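Local structure of putative SnoaL-like polyketide cyclase (Jannaschia sp., 3KKG) at residues D83-V87 / L116-A120; W33-T38 / Q123-M127. The protein is probably a polyketide cyclase of the SnoaL-like family, a member of the NTF2-like superfamily, whose substrate and reaction are unknown. All coordinates share one frame; numbering follows the deposited sequence. Where two conformers were deposited one is given.

How the contacts relate
From the N terminus the chain runs through helices 6-16 and 29-36 to reach residues 33-38, where the second helix passes into a short strand. Contact 2 joins this turn to residues 123-127, with 84 residues between them, and so closes a long loop. Within that loop lies contact 1, which brings residues 83-87, at the start of strand 84-94, against 116-120, at the end of strand 108-120. Segments 116-120 and 123-127 lie on consecutive neighbouring strands, joined by a probable hydrogen bond from Ile-125 N to Thr-118 O, 2.8 Å. Phe-117 CE1 also packs on Met-127 SE at 3.7 Å. Contact 1 thus knits the sheet's interior, and contact 2 attaches the end of helix 29-36 to it.

Contact 1 of 2, residues D83-V87 / L116-A120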
loop_
_atom_site.group_PDB
_atom_site.type_symbol
_atom_site.label_atom_id
_atom_site.label_comp_id
_atom_site.label_asym_id
_atom_site.label_seq_id
_atom_site.Cartn_x
_atom_site.Cartn_y
_atom_site.Cartn_z
ATOM N N ASP A 83 12.061 -3.530 -12.940
ATOM C CA ASP A 83 12.703 -3.665 -11.645
ATOM C C ASP A 83 11.790 -3.281 -10.441
ATOM O O ASP A 83 12.259 -3.086 -9.329
ATOM C CB ASP A 83 14.014 -2.865 -11.644
ATOM C CG ASP A 83 15.124 -3.580 -12.343
ATOM O OD1 ASP A 83 15.172 -4.834 -12.352
ATOM O OD2 ASP A 83 16.026 -2.893 -12.876
ATOM N N ASN A 84 10.473 -3.189 -10.677
ATOM C CA ASN A 84 9.495 -2.932 -9.624
ATOM C C ASN A 84 8.616 -4.129 -9.453
ATOM O O ASN A 84 8.010 -4.575 -10.400
ATOM C CB ASN A 84 8.596 -1.749 -9.978
ATOM C CG ASN A 84 9.400 -0.445 -10.091
ATOM O OD1 ASN A 84 9.649 0.210 -9.094
ATOM N ND2 ASN A 84 9.877 -0.146 -11.266
ATOM N N VAL A 85 8.596 -4.696 -8.222
ATOM C CA VAL A 85 7.765 -5.832 -7.884
ATOM C C VAL A 85 6.860 -5.427 -6.733
ATOM O O VAL A 85 7.337 -4.924 -5.691
ATOM C CB VAL A 85 8.595 -7.062 -7.475
ATOM C CG1 VAL A 85 7.640 -8.187 -7.144
ATOM C CG2 VAL A 85 9.539 -7.475 -8.615
ATOM N N VAL A 86 5.573 -5.676 -6.899
ATOM C CA VAL A 86 4.565 -5.332 -5.908
ATOM C C VAL A 86 3.898 -6.595 -5.460
ATOM O O VAL A 86 3.449 -7.399 -6.272
ATOM C CB VAL A 86 3.495 -4.368 -6.518
ATOM C CG1 VAL A 86 2.412 -4.021 -5.463
ATOM C CG2 VAL A 86 4.180 -3.120 -7.145
ATOM N N VAL A 87 3.918 -6.873 -4.171
ATOM C CA VAL A 87 3.357 -8.063 -3.575
ATOM C C VAL A 87 2.237 -7.657 -2.640
ATOM O O VAL A 87 2.475 -6.944 -1.674
ATOM C CB VAL A 87 4.416 -8.906 -2.838
ATOM C CG1 VAL A 87 3.765 -10.159 -2.254
ATOM C CG2 VAL A 87 5.568 -9.271 -3.767
ATOM N N LEU A 116 6.294 -2.987 -1.731
ATOM C CA LEU A 116 6.685 -2.455 -3.024
ATOM C C LEU A 116 8.198 -2.492 -3.077
ATOM O O LEU A 116 8.882 -1.733 -2.344
ATOM C CB LEU A 116 6.126 -1.034 -3.166
ATOM C CG LEU A 116 4.599 -0.984 -2.980
ATOM C CD1 LEU A 116 4.233 -0.077 -1.853
ATOM C CD2 LEU A 116 3.915 -0.567 -4.233
ATOM N N PHE A 117 8.754 -3.347 -3.921
ATOM C CA PHE A 117 10.190 -3.556 -4.011
ATOM C C PHE A 117 10.756 -2.875 -5.239
ATOM O O PHE A 117 10.114 -2.865 -6.312
ATOM C CB PHE A 117 10.470 -5.069 -4.146
ATOM C CG PHE A 117 10.075 -5.854 -2.921
ATOM C CD1 PHE A 117 10.976 -6.064 -1.904
ATOM C CD2 PHE A 117 8.828 -6.456 -2.820
ATOM C CE1 PHE A 117 10.624 -6.809 -0.778
ATOM C CE2 PHE A 117 8.490 -7.214 -1.695
ATOM C CZ PHE A 117 9.411 -7.425 -0.692
ATOM N N THR A 118 11.973 -2.373 -5.099
ATOM C CA THR A 118 12.785 -1.935 -6.235
ATOM C C THR A 118 14.053 -2.766 -6.236
ATOM O O THR A 118 14.671 -2.998 -5.176
ATOM C CB THR A 118 13.148 -0.460 -6.101
ATOM O OG1 THR A 118 11.936 0.285 -5.904
ATOM C CG2 THR A 118 13.828 0.077 -7.361
ATOM N N LEU A 119 14.403 -3.257 -7.427
ATOM C CA LEU A 119 15.612 -4.032 -7.589
ATOM C C LEU A 119 16.592 -3.314 -8.531
ATOM O O LEU A 119 16.208 -2.428 -9.288
ATOM C CB LEU A 119 15.287 -5.434 -8.131
ATOM C CG LEU A 119 14.402 -6.367 -7.289
ATOM C CD1 LEU A 119 12.920 -6.232 -7.657
ATOM C CD2 LEU A 119 14.908 -7.843 -7.325
ATOM N N ALA A 120 17.860 -3.692 -8.437
ATOM C CA ALA A 120 18.879 -3.270 -9.392
ATOM C C ALA A 120 19.821 -4.445 -9.585
ATOM O O ALA A 120 20.318 -4.988 -8.596
ATOM C CB ALA A 120 19.663 -2.057 -8.871
HETATM O O HOH W 1 8.090 -0.828 -6.578
#
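With CG1 of Val-85 anti to the backbone N (chi1 -180°), CG2 falls opposite the carbonyl carbon; Leu-119 places CG likewise (chi1 -62°), and CG2 of Val-85 and CD1 of Leu-119 meet obliquely at 3.7 Å. Phe-117 shares this face; its CE2 lies 4.1 Å from Val-87 CG2. Helix 6-16 covers Val-87, Phe-117 and Leu-119, while Val-85 packs on Val-80. Branched aliphatic residues suit an extended backbone, and the large ring fills the layer between sheet and helix.

The backbones are antiparallel. Phe-117 N donates to Val-85 O at 2.8 Å, nearly straight at the hydrogen (171°), and that oxygen also sits in the plane of the ring at its edge, 3.6 Å from Phe-117 CD2. The return bond, Val-85 N to Phe-117 O, is 3.1 Å. A water donates to Phe-117 O and to Asn-84 OD1, so an amide at this partly exposed position finds use for its acceptor. At the start of strand 84-94, Leu-119 N reaches Asp-83 O at 2.9 Å, while Asp-83 OD1 is engaged by Asn-11.

On the other face Val-86 and Leu-116 lie side by side, CG2 to CD2 3.9 Å, and Val-86 packs on Leu-116 of the second subunit. Such a sheet, with one apolar face under helices and the other turned to a dimer partner, is typical of the NTF2-like alpha+beta fold.

Contact 2 of 2, residues W33-T38 / Q123-M127; sequences WRETMT and QVIEM
Val-124 and Thr-36 lie side by side in the buried part of this contact, their CG2 methyls 3.7 Å apart. Backbone bonds fix the pairing: Val-124 N donates to Thr-36 O at 2.8 Å and Thr-38 N to Val-124 O at 3.0 Å, bracketing Met-37, the parallel partner of Val-124. Threonine suits the last helical turn: OG1 bonds back to Val-32 O while the methyl faces valine. Trp-33 O accepts from both Thr-36 N and Met-37 N, closing the helix as Met-37, a selenomethionine, leaves it. In one of its two conformers Met-37 sets CE over the centre of one Trp-33 face, 3.6 Å above the ring plane.

Looser is the oblique approach of Met-127, also a selenomethionine, which bends only at its last torsion (chi3 74°) and brings CE to 3.9 Å from Trp-33 CH2. Its selenium lies 5.3 Å from the six-membered ring centroid, a Met-aromatic contact.

The partly exposed, solvent side is nonetheless close at Thr-38: with OG1 between the backbone N and the carbonyl carbon (chi1 61°), CG2 lies opposite the latter, touching Gln-123 CB at 3.5 Å and Ile-125 CG2 at 3.7 Å. A glycine at Thr-38 would probably open a gap beside Gln-123 and Ile-125, leaving both freer to turn.

Next to it Ile-125 and Glu-126 both face Thr-118 in a classic beta bulge. A helix running into a short parallel strand fits the architecture of NTF2-like proteins.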
loop_
_atom_site.group_PDB
_atom_site.type_symbol
_atom_site.label_atom_id
_atom_site.label_comp_id
_atom_site.label_asym_id
_atom_site.label_seq_id
_atom_site.Cartn_x
_atom_site.Cartn_y
_atom_site.Cartn_z
ATOM N N TRP A 33 17.786 -12.374 3.703
ATOM C CA TRP A 33 17.862 -10.937 3.465
ATOM C C TRP A 33 19.279 -10.516 3.022
ATOM O O TRP A 33 19.445 -9.752 2.077
ATOM C CB TRP A 33 17.437 -10.150 4.703
ATOM C CG TRP A 33 15.954 -10.025 4.905
ATOM C CD1 TRP A 33 15.028 -11.002 4.759
ATOM C CD2 TRP A 33 15.235 -8.853 5.300
ATOM N NE1 TRP A 33 13.767 -10.507 5.010
ATOM C CE2 TRP A 33 13.866 -9.200 5.346
ATOM C CE3 TRP A 33 15.599 -7.535 5.597
ATOM C CZ2 TRP A 33 12.876 -8.291 5.704
ATOM C CZ3 TRP A 33 14.622 -6.641 5.934
ATOM C CH2 TRP A 33 13.292 -7.024 6.018
ATOM N N ARG A 34 20.302 -11.033 3.698
ATOM C CA ARG A 34 21.682 -10.665 3.354
ATOM C C ARG A 34 22.100 -11.100 1.952
ATOM O O ARG A 34 22.893 -10.421 1.313
ATOM C CB ARG A 34 22.663 -11.196 4.392
ATOM C CG ARG A 34 22.486 -10.542 5.744
ATOM C CD ARG A 34 23.455 -11.059 6.775
ATOM N NE ARG A 34 23.193 -10.443 8.083
ATOM C CZ ARG A 34 22.754 -11.086 9.168
ATOM N NH1 ARG A 34 22.526 -12.394 9.174
ATOM N NH2 ARG A 34 22.540 -10.403 10.276
ATOM N N GLU A 35 21.550 -12.203 1.459
ATOM C CA GLU A 35 21.827 -12.625 0.081
ATOM C C GLU A 35 20.972 -11.951 -0.997
ATOM O O GLU A 35 21.333 -11.937 -2.166
ATOM C CB GLU A 35 21.767 -14.133 -0.050
ATOM C CG GLU A 35 20.441 -14.829 0.115
ATOM C CD GLU A 35 20.632 -16.363 0.119
ATOM O OE1 GLU A 35 21.207 -16.880 -0.861
ATOM O OE2 GLU A 35 20.259 -17.038 1.110
ATOM N N THR A 36 19.853 -11.360 -0.592
ATOM C CA THR A 36 18.873 -10.768 -1.515
ATOM C C THR A 36 18.998 -9.242 -1.667
ATOM O O THR A 36 18.788 -8.668 -2.736
ATOM C CB THR A 36 17.450 -11.118 -0.969
ATOM O OG1 THR A 36 17.323 -12.555 -0.968
ATOM C CG2 THR A 36 16.343 -10.568 -1.861
HETATM N N MSE A 37 19.208 -8.575 -0.528
HETATM C CA MSE A 37 19.301 -7.103 -0.469
HETATM C C MSE A 37 20.757 -6.662 -0.656
HETATM O O MSE A 37 21.695 -7.389 -0.295
HETATM C CB MSE A 37 18.816 -6.565 0.887
HETATM C CG MSE A 37 17.310 -6.414 1.066
HETATM SE SE MSE A 37 16.292 -8.120 1.168
HETATM C CE MSE A 37 14.661 -7.404 2.005
ATOM N N THR A 38 20.920 -5.442 -1.166
ATOM C CA THR A 38 22.245 -4.792 -1.235
ATOM C C THR A 38 22.596 -4.232 0.145
ATOM O O THR A 38 21.751 -4.062 1.008
ATOM C CB THR A 38 22.245 -3.651 -2.248
ATOM O OG1 THR A 38 21.284 -2.661 -1.852
ATOM C CG2 THR A 38 21.919 -4.199 -3.649
ATOM N N GLN A 123 19.294 -7.568 -7.316
ATOM C CA GLN A 123 19.313 -7.433 -5.865
ATOM C C GLN A 123 18.244 -6.411 -5.467
ATOM O O GLN A 123 17.956 -5.477 -6.221
ATOM C CB GLN A 123 20.693 -6.950 -5.381
ATOM C CG GLN A 123 21.888 -7.713 -5.932
ATOM C CD GLN A 123 23.218 -7.138 -5.444
ATOM O OE1 GLN A 123 23.907 -6.395 -6.165
ATOM N NE2 GLN A 123 23.581 -7.476 -4.221
ATOM N N VAL A 124 17.652 -6.594 -4.291
ATOM C CA VAL A 124 16.669 -5.667 -3.776
ATOM C C VAL A 124 17.367 -4.466 -3.134
ATOM O O VAL A 124 18.219 -4.619 -2.219
ATOM C CB VAL A 124 15.753 -6.355 -2.752
ATOM C CG1 VAL A 124 14.781 -5.360 -2.124
ATOM C CG2 VAL A 124 14.994 -7.522 -3.369
ATOM N N ILE A 125 17.032 -3.279 -3.616
ATOM C CA ILE A 125 17.627 -2.038 -3.062
ATOM C C ILE A 125 16.696 -1.196 -2.172
ATOM O O ILE A 125 17.175 -0.315 -1.423
ATOM C CB ILE A 125 18.219 -1.162 -4.180
ATOM C CG1 ILE A 125 17.136 -0.601 -5.127
ATOM C CG2 ILE A 125 19.249 -1.969 -4.996
ATOM C CD1 ILE A 125 17.673 0.440 -6.138
ATOM N N GLU A 126 15.402 -1.420 -2.296
ATOM C CA GLU A 126 14.446 -0.655 -1.501
ATOM C C GLU A 126 13.155 -1.450 -1.363
ATOM O O GLU A 126 12.745 -2.188 -2.287
ATOM C CB GLU A 126 14.137 0.685 -2.156
ATOM C CG GLU A 126 13.234 1.577 -1.289
ATOM C CD GLU A 126 13.101 2.980 -1.819
ATOM O OE1 GLU A 126 14.057 3.752 -1.670
ATOM O OE2 GLU A 126 12.047 3.227 -2.464
HETATM N N MSE A 127 12.536 -1.307 -0.203
HETATM C CA MSE A 127 11.286 -1.925 0.123
HETATM C C MSE A 127 10.403 -0.897 0.815
HETATM O O MSE A 127 10.847 -0.325 1.805
HETATM C CB MSE A 127 11.526 -3.108 1.063
HETATM C CG MSE A 127 10.301 -3.866 1.471
HETATM SE SE MSE A 127 10.786 -5.351 2.599
HETATM C CE MSE A 127 11.166 -4.361 4.092
#